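Local coordinates for protein rubisco operon transcriptional regulator (Synechocystis sp., PDB 5Y2W) that probably represses transcription of carbon-metabolism genes as a LysR-type regulator, its regulatory domain binding the metabolite 2-phosphoglycolate, at residues Asp81-Ile87 with Ile156-His162; Asn99-Leu105 with Leu176-Phe181; Ala109-Lys115 with Val134-Leu140. The contacts are given in a common frame with arbitrary orientation. Residue numbers count along the deposited sequence, not the author numbering.

Contact 1 (Asp81-Ile87 with Ile156-His162); sequences DNPLVVI and ISVLSQH. With PGA (2-phosphoglycolic acid), chain B.
Val86 and Val158 lie side by side on one face of two antiparallel strands, CG2 to CG2 3.7 Å. Leu84 shares this face, its CB 3.8 Å from Val158 CG1. On the other face Ile87 (mt) puts CD1 3.7 Å from Leu159 CB. The axes of strands 84-87 and 157-160 come within 4.4 Å, N-to-C directions 141° apart. Leu84-Ser160 and Val86-Val158 are non-hydrogen-bonded pairs (CA-CA 4.2 and 4.4 Å). Val85-Leu159 and Ile87-Ser157 are hydrogen-bonded pairs: Val85 N to Leu159 O 2.8 Å, Leu159 N to Val85 O 3.1 Å, Ile87 N to Ser157 O 2.9 Å and Ser157 N to Ile87 O 3.1 Å. Gln161 N donates to Pro83 O (2.9 Å). At the polar edge Ser160 OG gives a very short bond to Asn82 OD1 (2.5 Å) and accepts from His162 N (3.0 Å), an ST turn. His162 NE2 donates to Asp81 O (2.8 Å). Pocket residue Asn82 (chi1 t), shortly before strand 84-87, donates ND2 to O1 of 2-phosphoglycolate (2.7 Å). Strand 81-89 is central in a three-stranded antiparallel sheet of this LysR substrate-binding domain, between 157-160 and 173-176. Helix 143-151 packs on Ile87 and Leu159, and helix 118-129 on Leu84 and Val158.

Contact 2 (Asn99-Leu105 with Leu176-Phe181); sequences NIPITAL and LDIDEF
Ile178 overlaps Ile100, with CD1 3.5 Å from Ile100 CG2. Its mm rotamer also brings CD1 to 4.1 Å from Leu105 CD2. Ile178 CG2 lies 3.8 Å from Ile102 CA. Ile102 CD1 and Leu105 CD1 reach Phe181 CE1 at 4.4 and 4.3 Å. The backbones are extended where they meet, and a single bridge joins Ile100 to Ile178 (CA-CA 4.5 Å). Ile100 N donates to Asp177 O (3.0 Å), and Asp179 N donates to Ile100 O (2.7 Å). Asn99 N adds a bond to the carboxylate of Asp177, at OD2 (3.1 Å). After the bridge both chains turn. Residues 102-105 form a short 3-10 segment. Residues 178-181 form a type II beta turn, closed by Phe181 N to Ile178 O (3.2 Å), with Glu180 at positive phi (75°). Asp177 is the centre of an inverse gamma turn. The contact thus joins two loops at one end of the domain. Leu176, Ile178 and Phe181 pack on Val86 of strand 81-89, while helix 118-129 meets Ile102 and Phe181 through Leu126 and Leu105 through Phe127.

Contact 3 (Ala109-Lys115 with Val134-Leu140); sequences AFIMREK and VRVRLEL. With PGA (2-phosphoglycolic acid), chain B.
Two single backbone bridges join these largely extended segments, Ala109 with Arg135 and Met112 with Glu139 (CA-CA 4.8 and 4.6 Å). The chains run parallel, and the register slips by one residue between the bridges, where the backbone kinks at Arg137. Phe110 N donates to Arg135 O (2.9 Å), Met112 N to Leu138 O (2.9 Å), and Leu140 N to Met112 O (2.7 Å). A water fills the slip, donating to Phe110 O (2.8 Å) and accepting from Arg137 N (2.8 Å). Met112 CG packs 3.8 Å from Val136 CG1, and Ile111 CG2 3.8 Å from Leu140 CD1. Arg113, chi1 to chi3 all m, serves the ligand pocket. Its NH1 donates to phosphate oxygen O2P of 2-phosphoglycolate (2.9 Å); NH2 bonds Asn143 and, weakly, O2P (3.4 Å). Glu114 holds the NE-NH1 edge of the guanidinium, OE2 2.9 Å from Arg113 NE and OE1 2.8 Å from NH1 (salt bridge). Glu139 OE2 pairs with Lys115 NZ (3.4 Å) and with Arg120. Arg137 reaches Ile39 O of the second subunit. Helix 118-129 packs on Phe110 and helix 143-151 on Ile111. Strand 138-140 pairs in parallel with a strand of the second subunit, extending the sheet across the interface.

Contacts 1 and 3 each bind one end of 2-phosphoglycolate: Asn82 of contact 1 takes the carboxylate and Arg113 of contact 3 the phosphate. Their centres lie 14 Å apart. Ile111 ties them, with its N 2.9 Å from Ile156 O and its O 2.7 Å from Ser157 OG. Contact 2 is farther from the ligand, the Phe181 side chain about 12 Å away. It meets contact 1, centres 13 Å apart, where Val86 O lies 2.8 Å from Leu176 N and Phe181 CE2 3.5 Å from Val158 CG2. Contact 3 is nested in sequence within the loops closed by both others. All three lie in the LysR substrate-binding domain, of periplasmic-binding-protein type.

Contact 1 (Asp81-Ile87 with Ile156-His162)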
loop_
_atom_site.group_PDB
_atom_site.type_symbol
_atom_site.label_atom_id
_atom_site.label_comp_id
_atom_site.label_asym_id
_atom_site.label_seq_id
_atom_site.Cartn_x
_atom_site.Cartn_y
_atom_site.Cartn_z
ATOM N N ASP A 81 -2.654 13.573 15.105
ATOM C CA ASP A 81 -3.260 12.416 15.729
ATOM C C ASP A 81 -3.440 11.310 14.706
ATOM O O ASP A 81 -3.641 11.575 13.530
ATOM C CB ASP A 81 -4.642 12.765 16.255
ATOM C CG ASP A 81 -4.582 13.722 17.421
ATOM O OD1 ASP A 81 -3.463 13.965 17.919
ATOM O OD2 ASP A 81 -5.650 14.208 17.847
ATOM N N ASN A 82 -3.387 10.083 15.195
ATOM C CA ASN A 82 -3.567 8.927 14.372
ATOM C C ASN A 82 -4.541 7.974 15.061
ATOM O O ASN A 82 -4.166 6.903 15.541
ATOM C CB ASN A 82 -2.221 8.267 14.162
ATOM C CG ASN A 82 -2.323 7.054 13.257
ATOM O OD1 ASN A 82 -3.217 6.964 12.368
ATOM N ND2 ASN A 82 -1.436 6.108 13.483
ATOM N N PRO A 83 -5.796 8.365 15.121
ATOM C CA PRO A 83 -6.734 7.483 15.797
ATOM C C PRO A 83 -7.020 6.200 14.979
ATOM O O PRO A 83 -7.306 6.285 13.774
ATOM C CB PRO A 83 -7.981 8.321 15.902
ATOM C CG PRO A 83 -7.940 9.212 14.736
ATOM C CD PRO A 83 -6.477 9.436 14.398
ATOM N N LEU A 84 -6.904 5.050 15.650
ATOM C CA LEU A 84 -7.255 3.752 15.081
ATOM C C LEU A 84 -8.710 3.397 15.418
ATOM O O LEU A 84 -9.135 3.465 16.579
ATOM C CB LEU A 84 -6.371 2.688 15.676
ATOM C CG LEU A 84 -4.860 2.876 15.599
ATOM C CD1 LEU A 84 -4.180 1.572 16.017
ATOM C CD2 LEU A 84 -4.345 3.283 14.235
ATOM N N VAL A 85 -9.491 3.045 14.424
ATOM C CA VAL A 85 -10.907 2.830 14.668
ATOM C C VAL A 85 -11.355 1.473 14.147
ATOM O O VAL A 85 -10.710 0.884 13.270
ATOM C CB VAL A 85 -11.766 3.949 14.013
ATOM C CG1 VAL A 85 -11.550 5.296 14.684
ATOM C CG2 VAL A 85 -11.489 4.067 12.509
ATOM N N VAL A 86 -12.510 1.033 14.663
ATOM C CA VAL A 86 -13.167 -0.168 14.186
ATOM C C VAL A 86 -13.968 0.085 12.900
ATOM O O VAL A 86 -14.870 0.906 12.858
ATOM C CB VAL A 86 -14.055 -0.807 15.279
ATOM C CG1 VAL A 86 -14.722 -2.061 14.758
ATOM C CG2 VAL A 86 -13.211 -1.167 16.506
ATOM N N ILE A 87 -13.634 -0.671 11.861
ATOM C CA ILE A 87 -14.275 -0.538 10.600
ATOM C C ILE A 87 -15.013 -1.802 10.266
ATOM O O ILE A 87 -14.502 -2.912 10.454
ATOM C CB ILE A 87 -13.249 -0.248 9.513
ATOM C CG1 ILE A 87 -12.536 1.082 9.845
ATOM C CG2 ILE A 87 -13.947 -0.157 8.143
ATOM C CD1 ILE A 87 -11.236 1.249 9.121
ATOM N N ILE A 156 -14.642 -7.468 10.191
ATOM C CA ILE A 156 -14.295 -6.120 10.630
ATOM C C ILE A 156 -12.815 -6.130 10.898
ATOM O O ILE A 156 -12.187 -7.183 10.923
ATOM C CB ILE A 156 -15.068 -5.738 11.899
ATOM C CG1 ILE A 156 -14.657 -6.628 13.050
ATOM C CG2 ILE A 156 -16.545 -5.937 11.662
ATOM C CD1 ILE A 156 -15.345 -6.255 14.340
ATOM N N SER A 157 -12.269 -4.942 11.016
ATOM C CA SER A 157 -10.872 -4.737 11.369
ATOM C C SER A 157 -10.722 -3.419 12.142
ATOM O O SER A 157 -11.682 -2.707 12.365
ATOM C CB SER A 157 -10.011 -4.636 10.120
ATOM O OG SER A 157 -8.636 -4.922 10.434
ATOM N N VAL A 158 -9.497 -3.123 12.576
ATOM C CA VAL A 158 -9.169 -1.821 13.178
ATOM C C VAL A 158 -8.039 -1.301 12.329
ATOM O O VAL A 158 -7.057 -2.025 12.103
ATOM C CB VAL A 158 -8.695 -1.969 14.627
ATOM C CG1 VAL A 158 -7.964 -0.704 15.082
ATOM C CG2 VAL A 158 -9.850 -2.351 15.582
ATOM N N LEU A 159 -8.216 -0.097 11.801
ATOM C CA LEU A 159 -7.213 0.537 10.989
ATOM C C LEU A 159 -7.145 2.017 11.411
ATOM O O LEU A 159 -8.088 2.548 12.004
ATOM C CB LEU A 159 -7.640 0.503 9.510
ATOM C CG LEU A 159 -7.797 -0.801 8.720
ATOM C CD1 LEU A 159 -8.348 -0.546 7.313
ATOM C CD2 LEU A 159 -6.467 -1.470 8.675
ATOM N N SER A 160 -6.073 2.687 11.024
ATOM C CA SER A 160 -5.998 4.146 11.106
ATOM C C SER A 160 -7.117 4.766 10.357
ATOM O O SER A 160 -7.367 4.427 9.201
ATOM C CB SER A 160 -4.700 4.678 10.492
ATOM O OG SER A 160 -4.711 6.083 10.570
ATOM N N GLN A 161 -7.759 5.713 10.998
ATOM C CA GLN A 161 -8.743 6.545 10.354
ATOM C C GLN A 161 -8.223 7.273 9.139
ATOM O O GLN A 161 -9.009 7.618 8.269
ATOM C CB GLN A 161 -9.213 7.596 11.333
ATOM C CG GLN A 161 -10.574 8.167 10.995
ATOM C CD GLN A 161 -11.302 8.612 12.225
ATOM O OE1 GLN A 161 -10.693 8.864 13.247
ATOM N NE2 GLN A 161 -12.598 8.724 12.136
ATOM N N HIS A 162 -6.901 7.503 9.050
ATOM C CA HIS A 162 -6.331 8.137 7.847
ATOM C C HIS A 162 -6.519 7.265 6.623
ATOM O O HIS A 162 -6.407 7.776 5.524
ATOM C CB HIS A 162 -4.841 8.426 8.016
ATOM C CG HIS A 162 -4.555 9.403 9.120
ATOM N ND1 HIS A 162 -4.902 10.729 9.032
ATOM C CD2 HIS A 162 -3.998 9.246 10.344
ATOM C CE1 HIS A 162 -4.579 11.350 10.155
ATOM N NE2 HIS A 162 -4.031 10.471 10.971
HETATM P P PGA B . 1.693 -0.141 10.731
HETATM O O1P PGA B . 1.560 1.363 11.309
HETATM O O2P PGA B . 1.857 -0.001 9.254
HETATM O O3P PGA B . 0.397 -0.832 11.190
HETATM O O4P PGA B . 2.995 -0.613 11.263
HETATM C C2 PGA B . 0.645 2.357 10.900
HETATM C C1 PGA B . 0.042 3.119 12.073
HETATM O O1 PGA B . -0.802 4.042 11.844
HETATM O O2 PGA B . 0.411 2.799 13.223
#

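Contact 2 (Asn99-Leu105 with Leu176-Phe181)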
loop_
_atom_site.group_PDB
_atom_site.type_symbol
_atom_site.label_atom_id
_atom_site.label_comp_id
_atom_site.label_asym_id
_atom_site.label_seq_id
_atom_site.Cartn_x
_atom_site.Cartn_y
_atom_site.Cartn_z
ATOM N N ASN A 99 -22.317 3.630 21.557
ATOM C CA ASN A 99 -21.925 3.114 22.858
ATOM C C ASN A 99 -21.829 1.623 22.919
ATOM O O ASN A 99 -22.168 1.016 23.927
ATOM C CB ASN A 99 -22.889 3.641 23.921
ATOM C CG ASN A 99 -22.946 5.152 23.904
ATOM O OD1 ASN A 99 -23.924 5.760 23.472
ATOM N ND2 ASN A 99 -21.834 5.762 24.265
ATOM N N ILE A 100 -21.280 1.054 21.850
ATOM C CA ILE A 100 -21.183 -0.354 21.721
ATOM C C ILE A 100 -20.090 -0.808 22.643
ATOM O O ILE A 100 -18.988 -0.372 22.504
ATOM C CB ILE A 100 -20.848 -0.775 20.280
ATOM C CG1 ILE A 100 -21.932 -0.323 19.311
ATOM C CG2 ILE A 100 -20.697 -2.274 20.236
ATOM C CD1 ILE A 100 -21.465 -0.284 17.865
ATOM N N PRO A 101 -20.400 -1.718 23.574
ATOM C CA PRO A 101 -19.393 -2.228 24.475
ATOM C C PRO A 101 -18.379 -3.053 23.760
ATOM O O PRO A 101 -18.671 -3.695 22.747
ATOM C CB PRO A 101 -20.159 -3.124 25.438
ATOM C CG PRO A 101 -21.515 -3.310 24.849
ATOM C CD PRO A 101 -21.739 -2.294 23.806
ATOM N N ILE A 102 -17.187 -3.056 24.308
ATOM C CA ILE A 102 -16.097 -3.684 23.643
ATOM C C ILE A 102 -16.305 -5.202 23.629
ATOM O O ILE A 102 -15.873 -5.863 22.684
ATOM C CB ILE A 102 -14.733 -3.284 24.250
ATOM C CG1 ILE A 102 -13.599 -3.823 23.364
ATOM C CG2 ILE A 102 -14.606 -3.815 25.674
ATOM C CD1 ILE A 102 -12.258 -3.158 23.570
ATOM N N THR A 103 -16.987 -5.715 24.654
ATOM C CA THR A 103 -17.448 -7.113 24.717
ATOM C C THR A 103 -18.216 -7.606 23.483
ATOM O O THR A 103 -18.109 -8.796 23.127
ATOM C CB THR A 103 -18.369 -7.356 25.953
ATOM O OG1 THR A 103 -19.435 -6.376 26.000
ATOM C CG2 THR A 103 -17.564 -7.293 27.246
ATOM N N ALA A 104 -18.903 -6.704 22.780
ATOM C CA ALA A 104 -19.533 -7.077 21.500
ATOM C C ALA A 104 -18.555 -7.568 20.401
ATOM O O ALA A 104 -18.976 -8.128 19.355
ATOM C CB ALA A 104 -20.403 -5.927 20.981
ATOM N N LEU A 105 -17.254 -7.350 20.585
ATOM C CA LEU A 105 -16.281 -7.805 19.578
ATOM C C LEU A 105 -15.910 -9.281 19.673
ATOM O O LEU A 105 -15.334 -9.838 18.747
ATOM C CB LEU A 105 -14.989 -6.956 19.633
ATOM C CG LEU A 105 -15.187 -5.490 19.238
ATOM C CD1 LEU A 105 -13.839 -4.804 19.123
ATOM C CD2 LEU A 105 -15.980 -5.359 17.968
ATOM N N LEU A 176 -17.587 1.519 13.433
ATOM C CA LEU A 176 -18.391 1.083 14.554
ATOM C C LEU A 176 -17.953 1.820 15.840
ATOM O O LEU A 176 -16.747 1.856 16.206
ATOM C CB LEU A 176 -18.258 -0.406 14.739
ATOM C CG LEU A 176 -18.706 -1.294 13.557
ATOM C CD1 LEU A 176 -18.553 -2.745 13.976
ATOM C CD2 LEU A 176 -20.143 -1.002 13.148
ATOM N N ASP A 177 -18.938 2.381 16.535
ATOM C CA ASP A 177 -18.700 3.213 17.759
ATOM C C ASP A 177 -18.533 2.340 18.969
ATOM O O ASP A 177 -19.403 2.283 19.828
ATOM C CB ASP A 177 -19.876 4.199 17.977
ATOM C CG ASP A 177 -19.657 5.131 19.193
ATOM O OD1 ASP A 177 -18.488 5.457 19.543
ATOM O OD2 ASP A 177 -20.661 5.530 19.817
ATOM N N ILE A 178 -17.427 1.627 18.993
ATOM C CA ILE A 178 -17.114 0.675 19.994
ATOM C C ILE A 178 -16.384 1.391 21.108
ATOM O O ILE A 178 -15.549 2.233 20.812
ATOM C CB ILE A 178 -16.130 -0.388 19.484
ATOM C CG1 ILE A 178 -16.576 -1.010 18.167
ATOM C CG2 ILE A 178 -15.894 -1.435 20.564
ATOM C CD1 ILE A 178 -17.918 -1.714 18.174
ATOM N N ASP A 179 -16.686 1.032 22.367
ATOM C CA ASP A 179 -15.987 1.559 23.533
ATOM C C ASP A 179 -14.511 1.218 23.428
ATOM O O ASP A 179 -14.143 0.166 22.883
ATOM C CB ASP A 179 -16.468 0.913 24.831
ATOM C CG ASP A 179 -17.877 1.364 25.267
ATOM O OD1 ASP A 179 -18.394 2.381 24.767
ATOM O OD2 ASP A 179 -18.436 0.676 26.151
ATOM N N GLU A 180 -13.702 2.082 24.028
ATOM C CA GLU A 180 -12.255 2.026 24.028
ATOM C C GLU A 180 -11.707 2.457 22.694
ATOM O O GLU A 180 -10.506 2.472 22.515
ATOM C CB GLU A 180 -11.725 0.641 24.410
ATOM C CG GLU A 180 -12.340 0.065 25.679
ATOM C CD GLU A 180 -12.206 0.968 26.920
ATOM O OE1 GLU A 180 -12.989 0.766 27.869
ATOM O OE2 GLU A 180 -11.334 1.868 26.955
ATOM N N PHE A 181 -12.578 2.816 21.752
ATOM C CA PHE A 181 -12.116 3.329 20.498
ATOM C C PHE A 181 -12.475 4.780 20.424
ATOM O O PHE A 181 -13.452 5.162 20.999
ATOM C CB PHE A 181 -12.714 2.525 19.335
ATOM C CG PHE A 181 -12.031 1.205 19.162
ATOM C CD1 PHE A 181 -12.434 0.092 19.901
ATOM C CD2 PHE A 181 -10.940 1.104 18.315
ATOM C CE1 PHE A 181 -11.803 -1.102 19.759
ATOM C CE2 PHE A 181 -10.278 -0.092 18.187
ATOM C CZ PHE A 181 -10.687 -1.197 18.922
#

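Contact 3 (Ala109-Lys115 with Val134-Leu140)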
loop_
_atom_site.group_PDB
_atom_site.type_symbol
_atom_site.label_atom_id
_atom_site.label_comp_id
_atom_site.label_asym_id
_atom_site.label_seq_id
_atom_site.Cartn_x
_atom_site.Cartn_y
_atom_site.Cartn_z
ATOM N N ALA A 109 -15.689 -11.945 13.365
ATOM C CA ALA A 109 -14.720 -12.256 12.323
ATOM C C ALA A 109 -13.914 -10.975 12.166
ATOM O O ALA A 109 -14.480 -9.876 11.961
ATOM C CB ALA A 109 -15.385 -12.628 10.998
ATOM N N PHE A 110 -12.604 -11.121 12.286
ATOM C CA PHE A 110 -11.696 -9.979 12.421
ATOM C C PHE A 110 -10.432 -10.190 11.579
ATOM O O PHE A 110 -9.697 -11.168 11.767
ATOM C CB PHE A 110 -11.316 -9.803 13.870
ATOM C CG PHE A 110 -10.644 -8.498 14.164
ATOM C CD1 PHE A 110 -9.301 -8.324 13.889
ATOM C CD2 PHE A 110 -11.358 -7.458 14.710
ATOM C CE1 PHE A 110 -8.679 -7.107 14.138
ATOM C CE2 PHE A 110 -10.763 -6.244 14.969
ATOM C CZ PHE A 110 -9.405 -6.072 14.687
ATOM N N ILE A 111 -10.166 -9.249 10.684
ATOM C CA ILE A 111 -9.051 -9.374 9.789
ATOM C C ILE A 111 -7.885 -8.688 10.399
ATOM O O ILE A 111 -7.993 -7.518 10.783
ATOM C CB ILE A 111 -9.381 -8.720 8.439
ATOM C CG1 ILE A 111 -10.667 -9.336 7.843
ATOM C CG2 ILE A 111 -8.197 -8.867 7.485
ATOM C CD1 ILE A 111 -11.522 -8.364 7.063
ATOM N N MET A 112 -6.751 -9.346 10.439
ATOM C CA MET A 112 -5.574 -8.730 11.044
ATOM C C MET A 112 -4.561 -8.290 9.981
ATOM O O MET A 112 -4.503 -8.833 8.896
ATOM C CB MET A 112 -4.875 -9.734 11.939
ATOM C CG MET A 112 -5.531 -10.003 13.274
ATOM S SD MET A 112 -5.148 -8.786 14.562
ATOM C CE MET A 112 -6.060 -9.329 16.014
ATOM N N ARG A 113 -3.784 -7.271 10.294
ATOM C CA ARG A 113 -2.607 -6.893 9.536
ATOM C C ARG A 113 -1.512 -7.959 9.750
ATOM O O ARG A 113 -1.623 -8.802 10.659
ATOM C CB ARG A 113 -2.089 -5.527 10.062
ATOM C CG ARG A 113 -2.878 -4.313 9.601
ATOM C CD ARG A 113 -2.553 -3.900 8.188
ATOM N NE ARG A 113 -1.115 -3.674 8.083
ATOM C CZ ARG A 113 -0.472 -2.554 8.417
ATOM N NH1 ARG A 113 0.872 -2.555 8.389
ATOM N NH2 ARG A 113 -1.157 -1.459 8.780
ATOM N N GLU A 114 -0.468 -7.902 8.920
ATOM C CA GLU A 114 0.759 -8.748 9.057
ATOM C C GLU A 114 1.452 -8.503 10.387
ATOM O O GLU A 114 1.335 -7.395 10.959
ATOM C CB GLU A 114 1.729 -8.477 7.924
ATOM C CG GLU A 114 2.571 -7.176 7.995
ATOM C CD GLU A 114 1.776 -5.880 7.752
ATOM O OE1 GLU A 114 2.400 -4.793 7.898
ATOM O OE2 GLU A 114 0.532 -5.927 7.464
ATOM N N LYS A 115 2.097 -9.558 10.902
ATOM C CA LYS A 115 3.054 -9.478 11.999
ATOM C C LYS A 115 4.100 -8.438 11.663
ATOM O O LYS A 115 4.596 -8.407 10.541
ATOM C CB LYS A 115 3.754 -10.839 12.234
ATOM C CG LYS A 115 2.856 -11.932 12.819
ATOM C CD LYS A 115 3.620 -13.207 13.190
ATOM C CE LYS A 115 2.674 -14.311 13.672
ATOM N NZ LYS A 115 1.531 -14.606 12.734
ATOM N N VAL A 134 -11.231 -12.474 19.251
ATOM C CA VAL A 134 -11.864 -12.325 17.945
ATOM C C VAL A 134 -11.487 -13.505 17.118
ATOM O O VAL A 134 -10.480 -14.115 17.363
ATOM C CB VAL A 134 -11.434 -11.051 17.193
ATOM C CG1 VAL A 134 -12.164 -9.880 17.752
ATOM C CG2 VAL A 134 -9.906 -10.857 17.268
ATOM N N ARG A 135 -12.295 -13.795 16.116
ATOM C CA ARG A 135 -12.040 -14.926 15.241
ATOM C C ARG A 135 -11.219 -14.463 14.037
ATOM O O ARG A 135 -11.675 -13.729 13.192
ATOM C CB ARG A 135 -13.373 -15.523 14.800
ATOM C CG ARG A 135 -13.211 -16.822 14.048
ATOM C CD ARG A 135 -14.506 -17.629 13.939
ATOM N NE ARG A 135 -14.304 -18.936 13.271
ATOM C CZ ARG A 135 -14.305 -19.138 11.949
ATOM N NH1 ARG A 135 -14.501 -18.134 11.106
ATOM N NH2 ARG A 135 -14.112 -20.355 11.456
ATOM N N VAL A 136 -9.974 -14.840 13.997
ATOM C CA VAL A 136 -9.097 -14.408 12.923
ATOM C C VAL A 136 -8.815 -15.549 11.953
ATOM O O VAL A 136 -8.344 -16.574 12.341
ATOM C CB VAL A 136 -7.762 -13.935 13.500
ATOM C CG1 VAL A 136 -6.848 -13.426 12.397
ATOM C CG2 VAL A 136 -8.007 -12.855 14.542
ATOM N N ARG A 137 -9.088 -15.351 10.678
ATOM C CA ARG A 137 -8.602 -16.277 9.657
ATOM C C ARG A 137 -7.821 -15.615 8.493
ATOM O O ARG A 137 -7.207 -16.303 7.681
ATOM C CB ARG A 137 -9.783 -17.126 9.175
ATOM C CG ARG A 137 -10.204 -18.136 10.248
ATOM C CD ARG A 137 -10.979 -19.279 9.646
ATOM N NE ARG A 137 -12.205 -18.768 9.016
ATOM C CZ ARG A 137 -12.530 -18.848 7.715
ATOM N NH1 ARG A 137 -13.698 -18.329 7.324
ATOM N NH2 ARG A 137 -11.728 -19.414 6.797
ATOM N N LEU A 138 -7.852 -14.284 8.430
ATOM C CA LEU A 138 -7.177 -13.517 7.412
ATOM C C LEU A 138 -6.200 -12.608 8.090
ATOM O O LEU A 138 -6.577 -11.805 8.937
ATOM C CB LEU A 138 -8.160 -12.674 6.628
ATOM C CG LEU A 138 -9.211 -13.422 5.823
ATOM C CD1 LEU A 138 -10.153 -12.479 5.121
ATOM C CD2 LEU A 138 -8.495 -14.292 4.804
ATOM N N GLU A 139 -4.944 -12.769 7.719
ATOM C CA GLU A 139 -3.894 -11.851 8.062
ATOM C C GLU A 139 -3.497 -11.217 6.752
ATOM O O GLU A 139 -2.855 -11.858 5.926
ATOM C CB GLU A 139 -2.761 -12.635 8.718
ATOM C CG GLU A 139 -1.498 -11.865 8.884
ATOM C CD GLU A 139 -0.440 -12.650 9.614
ATOM O OE1 GLU A 139 0.762 -12.482 9.239
ATOM O OE2 GLU A 139 -0.806 -13.396 10.571
ATOM N N LEU A 140 -3.925 -9.966 6.525
ATOM C CA LEU A 140 -3.694 -9.280 5.244
ATOM C C LEU A 140 -2.714 -8.124 5.363
ATOM O O LEU A 140 -2.998 -7.118 5.981
ATOM C CB LEU A 140 -4.974 -8.811 4.623
ATOM C CG LEU A 140 -6.075 -9.841 4.440
ATOM C CD1 LEU A 140 -7.285 -9.198 3.780
ATOM C CD2 LEU A 140 -5.566 -10.995 3.615
HETATM P P PGA B . 1.693 -0.141 10.731
HETATM O O1P PGA B . 1.560 1.363 11.309
HETATM O O2P PGA B . 1.857 -0.001 9.254
HETATM O O3P PGA B . 0.397 -0.832 11.190
HETATM O O4P PGA B . 2.995 -0.613 11.263
HETATM C C2 PGA B . 0.645 2.357 10.900
HETATM C C1 PGA B . 0.042 3.119 12.073
HETATM O O1 PGA B . -0.802 4.042 11.844
HETATM O O2 PGA B . 0.411 2.799 13.223
HETATM O O HOH W 1 -10.128 -12.976 9.685
#